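Local coordinates for protein probable benzoylformate decarboxylase (Rhodococcus jostii, PDB 7ORX) that is probably a thiamine diphosphate-dependent enzyme, built from three domains with parallel-sheet cores and assembled as a tetramer, at residues 360-370 against 503-514. Numbering follows the deposited sequence.
Sequences QLFALVRAGAP and AEDFTTAFKSAL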
ATOM      1  N   GLN C 360      35.595 -10.432 -30.428  1.00 84.41           N
ATOM      2  CA  GLN C 360      36.628 -11.498 -30.535  1.00 85.05           C
ATOM      3  C   GLN C 360      36.504 -12.451 -29.357  1.00 82.54           C
ATOM      4  O   GLN C 360      36.665 -13.665 -29.551  1.00 81.69           O
ATOM      5  CB  GLN C 360      38.043 -10.927 -30.572  1.00 87.16           C
ATOM      6  CG  GLN C 360      39.061 -11.992 -30.940  1.00 89.07           C
ATOM      7  CD  GLN C 360      40.481 -11.505 -30.778  1.00 92.57           C
ATOM      8  OE1 GLN C 360      41.418 -12.094 -31.319  1.00 94.88           O
ATOM      9  NE2 GLN C 360      40.656 -10.441 -30.005  1.00 92.60           N
ATOM     10  N   LEU C 361      36.264 -11.923 -28.166  1.00 81.45           N
ATOM     11  CA  LEU C 361      36.087 -12.781 -26.974  1.00 78.70           C
ATOM     12  C   LEU C 361      34.928 -13.740 -27.222  1.00 76.61           C
ATOM     13  O   LEU C 361      35.059 -14.903 -26.900  1.00 77.97           O
ATOM     14  CB  LEU C 361      35.837 -11.923 -25.736  1.00 77.67           C
ATOM     15  CG  LEU C 361      35.653 -12.724 -24.464  1.00 77.55           C
ATOM     16  CD1 LEU C 361      36.828 -13.648 -24.211  1.00 77.91           C
ATOM     17  CD2 LEU C 361      35.442 -11.809 -23.276  1.00 77.52           C
ATOM     18  N   PHE C 362      33.832 -13.276 -27.802  1.00 74.76           N
ATOM     19  CA  PHE C 362      32.645 -14.126 -28.034  1.00 73.68           C
ATOM     20  C   PHE C 362      32.947 -15.144 -29.131  1.00 72.94           C
ATOM     21  O   PHE C 362      32.507 -16.286 -29.043  1.00 73.87           O
ATOM     22  CB  PHE C 362      31.393 -13.281 -28.262  1.00 74.05           C
ATOM     23  CG  PHE C 362      30.955 -12.466 -27.068  1.00 74.53           C
ATOM     24  CD1 PHE C 362      31.151 -12.903 -25.779  1.00 75.66           C
ATOM     25  CD2 PHE C 362      30.354 -11.236 -27.238  1.00 75.82           C
ATOM     26  CE1 PHE C 362      30.800 -12.118 -24.692  1.00 75.82           C
ATOM     27  CE2 PHE C 362      29.979 -10.464 -26.155  1.00 75.98           C
ATOM     28  CZ  PHE C 362      30.202 -10.910 -24.877  1.00 75.78           C
ATOM     29  N   ALA C 363      33.739 -14.798 -30.121  1.00 74.15           N
ATOM     30  CA  ALA C 363      34.139 -15.746 -31.190  1.00 75.03           C
ATOM     31  C   ALA C 363      35.026 -16.841 -30.603  1.00 75.52           C
ATOM     32  O   ALA C 363      34.814 -17.992 -30.954  1.00 75.99           O
ATOM     33  CB  ALA C 363      34.799 -15.013 -32.320  1.00 76.17           C
ATOM     34  N   LEU C 364      35.974 -16.498 -29.728  1.00 78.07           N
ATOM     35  CA  LEU C 364      36.761 -17.489 -28.936  1.00 80.04           C
ATOM     36  C   LEU C 364      35.794 -18.315 -28.070  1.00 79.84           C
ATOM     37  O   LEU C 364      35.936 -19.532 -28.030  1.00 81.87           O
ATOM     38  CB  LEU C 364      37.802 -16.770 -28.075  1.00 80.61           C
ATOM     39  CG  LEU C 364      39.173 -16.572 -28.715  1.00 85.27           C
ATOM     40  CD1 LEU C 364      39.138 -16.627 -30.251  1.00 86.63           C
ATOM     41  CD2 LEU C 364      39.774 -15.244 -28.231  1.00 86.68           C
ATOM     42  N   VAL C 365      34.815 -17.706 -27.411  1.00 76.17           N
ATOM     43  CA  VAL C 365      33.873 -18.513 -26.598  1.00 76.21           C
ATOM     44  C   VAL C 365      33.090 -19.457 -27.530  1.00 75.04           C
ATOM     45  O   VAL C 365      32.913 -20.605 -27.167  1.00 74.10           O
ATOM     46  CB  VAL C 365      32.951 -17.614 -25.758  1.00 76.42           C
ATOM     47  CG1 VAL C 365      31.779 -18.380 -25.176  1.00 73.60           C
ATOM     48  CG2 VAL C 365      33.750 -16.888 -24.671  1.00 76.85           C
ATOM     49  N   ARG C 366      32.656 -19.007 -28.699  1.00 74.36           N
ATOM     50  CA  ARG C 366      31.924 -19.875 -29.650  1.00 75.08           C
ATOM     51  C   ARG C 366      32.770 -21.113 -29.965  1.00 78.00           C
ATOM     52  O   ARG C 366      32.248 -22.227 -29.862  1.00 81.68           O
ATOM     53  CB  ARG C 366      31.567 -19.123 -30.937  1.00 73.99           C
ATOM     54  CG  ARG C 366      30.813 -19.970 -31.953  1.00 72.97           C
ATOM     55  CD  ARG C 366      30.561 -19.257 -33.261  1.00 73.47           C
ATOM     56  NE  ARG C 366      31.739 -18.851 -34.067  1.00 75.29           N
ATOM     57  CZ  ARG C 366      32.156 -17.599 -34.256  1.00 75.22           C
ATOM     58  NH1 ARG C 366      31.555 -16.577 -33.676  1.00 74.90           N
ATOM     59  NH2 ARG C 366      33.202 -17.366 -35.007  1.00 76.48           N
ATOM     60  N   ALA C 367      34.028 -20.918 -30.339  1.00 79.83           N
ATOM     61  CA  ALA C 367      34.964 -21.976 -30.785  1.00 82.98           C
ATOM     62  C   ALA C 367      35.312 -22.942 -29.647  1.00 85.15           C
ATOM     63  O   ALA C 367      35.562 -24.102 -29.939  1.00 92.73           O
ATOM     64  CB  ALA C 367      36.199 -21.322 -31.332  1.00 85.25           C
ATOM     65  N   GLY C 368      35.370 -22.487 -28.395  1.00 85.26           N
ATOM     66  CA  GLY C 368      35.792 -23.306 -27.233  1.00 83.51           C
ATOM     67  C   GLY C 368      34.644 -24.022 -26.556  1.00 83.75           C
ATOM     68  O   GLY C 368      34.884 -25.026 -25.958  1.00 86.66           O
ATOM     69  N   ALA C 369      33.428 -23.496 -26.604  1.00 82.21           N
ATOM     70  CA  ALA C 369      32.343 -23.858 -25.668  1.00 81.43           C
ATOM     71  C   ALA C 369      31.553 -24.994 -26.271  1.00 82.04           C
ATOM     72  O   ALA C 369      31.355 -25.023 -27.472  1.00 82.19           O
ATOM     73  CB  ALA C 369      31.421 -22.697 -25.404  1.00 80.08           C
ATOM     74  N   PRO C 370      31.001 -25.903 -25.440  1.00 81.74           N
ATOM     75  CA  PRO C 370      30.149 -26.974 -25.957  1.00 81.16           C
ATOM     76  C   PRO C 370      28.938 -26.461 -26.750  1.00 82.18           C
ATOM     77  O   PRO C 370      28.423 -25.405 -26.425  1.00 83.07           O
ATOM     78  CB  PRO C 370      29.690 -27.698 -24.703  1.00 80.76           C
ATOM     79  CG  PRO C 370      30.726 -27.357 -23.656  1.00 81.23           C
ATOM     80  CD  PRO C 370      31.211 -25.963 -23.985  1.00 81.14           C
ATOM     81  N   ALA C 503      44.041 -13.486 -26.812  1.00 85.15           N
ATOM     82  CA  ALA C 503      43.283 -14.603 -27.390  1.00 85.36           C
ATOM     83  C   ALA C 503      43.973 -15.920 -27.044  1.00 88.65           C
ATOM     84  O   ALA C 503      43.259 -16.849 -26.665  1.00 91.79           O
ATOM     85  CB  ALA C 503      43.164 -14.417 -28.877  1.00 84.80           C
ATOM     86  N   GLU C 504      45.297 -16.020 -27.161  1.00 94.00           N
ATOM     87  CA  GLU C 504      46.024 -17.313 -26.967  1.00 96.83           C
ATOM     88  C   GLU C 504      45.802 -17.726 -25.503  1.00 95.34           C
ATOM     89  O   GLU C 504      45.394 -18.879 -25.286  1.00 91.85           O
ATOM     90  CB  GLU C 504      47.488 -17.185 -27.428  1.00 98.61           C
ATOM     91  CG  GLU C 504      48.430 -18.375 -27.158  1.00102.34           C
ATOM     92  CD  GLU C 504      49.894 -18.041 -26.759  1.00108.58           C
ATOM     93  OE1 GLU C 504      50.340 -16.865 -26.940  1.00107.81           O
ATOM     94  OE2 GLU C 504      50.641 -18.952 -26.274  1.00106.25           O
ATOM     95  N   ASP C 505      46.022 -16.802 -24.558  1.00 95.83           N
ATOM     96  CA  ASP C 505      45.917 -17.069 -23.094  1.00 96.52           C
ATOM     97  C   ASP C 505      44.460 -17.351 -22.718  1.00 91.50           C
ATOM     98  O   ASP C 505      44.226 -18.148 -21.810  1.00 91.54           O
ATOM     99  CB  ASP C 505      46.248 -15.886 -22.177  1.00100.57           C
ATOM    100  CG  ASP C 505      47.612 -15.225 -22.278  1.00104.08           C
ATOM    101  OD1 ASP C 505      48.626 -15.940 -22.520  1.00108.16           O
ATOM    102  OD2 ASP C 505      47.644 -13.972 -22.047  1.00105.14           O
ATOM    103  N   PHE C 506      43.524 -16.626 -23.314  1.00 86.22           N
ATOM    104  CA  PHE C 506      42.092 -16.861 -23.070  1.00 83.29           C
ATOM    105  C   PHE C 506      41.735 -18.274 -23.536  1.00 82.02           C
ATOM    106  O   PHE C 506      41.136 -19.002 -22.737  1.00 82.52           O
ATOM    107  CB  PHE C 506      41.169 -15.869 -23.769  1.00 81.38           C
ATOM    108  CG  PHE C 506      39.746 -16.280 -23.537  1.00 79.35           C
ATOM    109  CD1 PHE C 506      39.163 -16.086 -22.302  1.00 78.65           C
ATOM    110  CD2 PHE C 506      39.043 -16.976 -24.504  1.00 79.26           C
ATOM    111  CE1 PHE C 506      37.880 -16.552 -22.051  1.00 78.35           C
ATOM    112  CE2 PHE C 506      37.752 -17.431 -24.253  1.00 79.01           C
ATOM    113  CZ  PHE C 506      37.172 -17.230 -23.022  1.00 77.69           C
ATOM    114  N   THR C 507      42.080 -18.655 -24.765  1.00 80.04           N
ATOM    115  CA  THR C 507      41.717 -19.983 -25.328  1.00 79.39           C
ATOM    116  C   THR C 507      42.211 -21.076 -24.374  1.00 80.00           C
ATOM    117  O   THR C 507      41.490 -22.039 -24.158  1.00 78.79           O
ATOM    118  CB  THR C 507      42.271 -20.195 -26.745  1.00 79.34           C
ATOM    119  OG1 THR C 507      41.530 -19.347 -27.612  1.00 78.57           O
ATOM    120  CG2 THR C 507      42.225 -21.637 -27.209  1.00 79.51           C
ATOM    121  N   THR C 508      43.388 -20.899 -23.780  1.00 83.72           N
ATOM    122  CA  THR C 508      44.039 -21.843 -22.822  1.00 85.80           C
ATOM    123  C   THR C 508      43.220 -21.895 -21.524  1.00 84.83           C
ATOM    124  O   THR C 508      42.783 -23.000 -21.164  1.00 85.61           O
ATOM    125  CB  THR C 508      45.500 -21.458 -22.556  1.00 88.58           C
ATOM    126  OG1 THR C 508      46.232 -21.641 -23.774  1.00 91.65           O
ATOM    127  CG2 THR C 508      46.155 -22.267 -21.455  1.00 90.70           C
ATOM    128  N   ALA C 509      43.047 -20.750 -20.845  1.00 82.52           N
ATOM    129  CA  ALA C 509      42.347 -20.623 -19.544  1.00 79.22           C
ATOM    130  C   ALA C 509      40.930 -21.198 -19.670  1.00 77.31           C
ATOM    131  O   ALA C 509      40.501 -21.894 -18.742  1.00 76.78           O
ATOM    132  CB  ALA C 509      42.368 -19.179 -19.078  1.00 77.49           C
ATOM    133  N   PHE C 510      40.265 -20.934 -20.788  1.00 76.85           N
ATOM    134  CA  PHE C 510      38.884 -21.382 -21.082  1.00 78.05           C
ATOM    135  C   PHE C 510      38.860 -22.894 -21.279  1.00 79.72           C
ATOM    136  O   PHE C 510      37.999 -23.515 -20.655  1.00 84.00           O
ATOM    137  CB  PHE C 510      38.319 -20.653 -22.302  1.00 78.56           C
ATOM    138  CG  PHE C 510      36.847 -20.842 -22.564  1.00 77.71           C
ATOM    139  CD1 PHE C 510      35.906 -20.652 -21.565  1.00 78.05           C
ATOM    140  CD2 PHE C 510      36.402 -21.177 -23.827  1.00 77.43           C
ATOM    141  CE1 PHE C 510      34.550 -20.820 -21.817  1.00 77.47           C
ATOM    142  CE2 PHE C 510      35.059 -21.366 -24.073  1.00 76.65           C
ATOM    143  CZ  PHE C 510      34.131 -21.185 -23.070  1.00 76.85           C
ATOM    144  N   LYS C 511      39.731 -23.462 -22.111  1.00 81.57           N
ATOM    145  CA  LYS C 511      39.797 -24.924 -22.383  1.00 83.39           C
ATOM    146  C   LYS C 511      39.928 -25.653 -21.046  1.00 82.70           C
ATOM    147  O   LYS C 511      39.273 -26.714 -20.854  1.00 85.24           O
ATOM    148  CB  LYS C 511      41.000 -25.275 -23.262  1.00 87.78           C
ATOM    149  CG  LYS C 511      40.826 -26.471 -24.180  1.00 91.97           C
ATOM    150  CD  LYS C 511      41.291 -27.775 -23.588  1.00 97.18           C
ATOM    151  CE  LYS C 511      42.782 -27.947 -23.659  1.00103.50           C
ATOM    152  NZ  LYS C 511      43.154 -28.364 -25.025  1.00110.19           N
ATOM    153  N   SER C 512      40.718 -25.060 -20.156  1.00 80.56           N
ATOM    154  CA  SER C 512      41.060 -25.556 -18.806  1.00 80.45           C
ATOM    155  C   SER C 512      39.842 -25.476 -17.895  1.00 80.06           C
ATOM    156  O   SER C 512      39.487 -26.516 -17.305  1.00 80.47           O
ATOM    157  CB  SER C 512      42.185 -24.732 -18.254  1.00 82.11           C
ATOM    158  OG  SER C 512      42.670 -25.299 -17.047  1.00 82.94           O
ATOM    159  N   ALA C 513      39.247 -24.284 -17.778  1.00 79.43           N
ATOM    160  CA  ALA C 513      38.003 -23.993 -17.012  1.00 78.11           C
ATOM    161  C   ALA C 513      36.880 -24.962 -17.390  1.00 77.33           C
ATOM    162  O   ALA C 513      36.218 -25.392 -16.483  1.00 78.90           O
ATOM    163  CB  ALA C 513      37.557 -22.571 -17.228  1.00 76.00           C
ATOM    164  N   LEU C 514      36.664 -25.284 -18.666  1.00 78.61           N
ATOM    165  CA  LEU C 514      35.561 -26.199 -19.078  1.00 79.45           C
ATOM    166  C   LEU C 514      35.842 -27.611 -18.564  1.00 82.04           C
ATOM    167  O   LEU C 514      34.869 -28.335 -18.330  1.00 88.81           O
ATOM    168  CB  LEU C 514      35.405 -26.227 -20.599  1.00 79.15           C
ATOM    169  CG  LEU C 514      34.914 -24.935 -21.240  1.00 78.83           C
ATOM    170  CD1 LEU C 514      35.059 -24.980 -22.741  1.00 78.95           C
ATOM    171  CD2 LEU C 514      33.463 -24.670 -20.897  1.00 78.77           C
TER
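L361 and F506 supply the tight centre of this helix pair, an example of how two helices on the same side of a parallel sheet pack through apolar side chains. The methyl CD1 of L361 sits squarely over the F506 ring, 3.6 Å from its centroid and 6° off the ring normal, a CH-pi contact. CB of F510, one turn further along the same helix, rests on the opposite face, offset toward the rim, so the ring of F506 is sandwiched. V365 approaches this ring obliquely, its CG2 3.8 Å from CZ of F506. With CG anti to the backbone N (chi1 175°), F506 sends its ring across toward helix 358-368; the same side chain also packs on I454, I522 and V524 of the sheet. L364 belongs to this tight part too, its CB against the F506 ring and its CD2 3.5 Å from CB of A503.

The F510 ring lies against the backbone at the end of helix 358-368, CE2 of F510 3.7 Å from C of G368, while CB of A369 meets the ring edge in its plane. Beyond it, CD of the P370 ring meets CD2 of L514 at 4.0 Å.

On the looser side, OE1 of partly exposed Q360 merely touches CB of A503, and exposed T507 grazes L364. OG1 of T507 donates a hydrogen bond to O of A503 (3.2 Å) from above the carbonyl plane. The threonine hydroxyl is thus satisfied within its own helix, and cohesion between the helices, whose segment axes cross at -39°, rests on dispersion and shape.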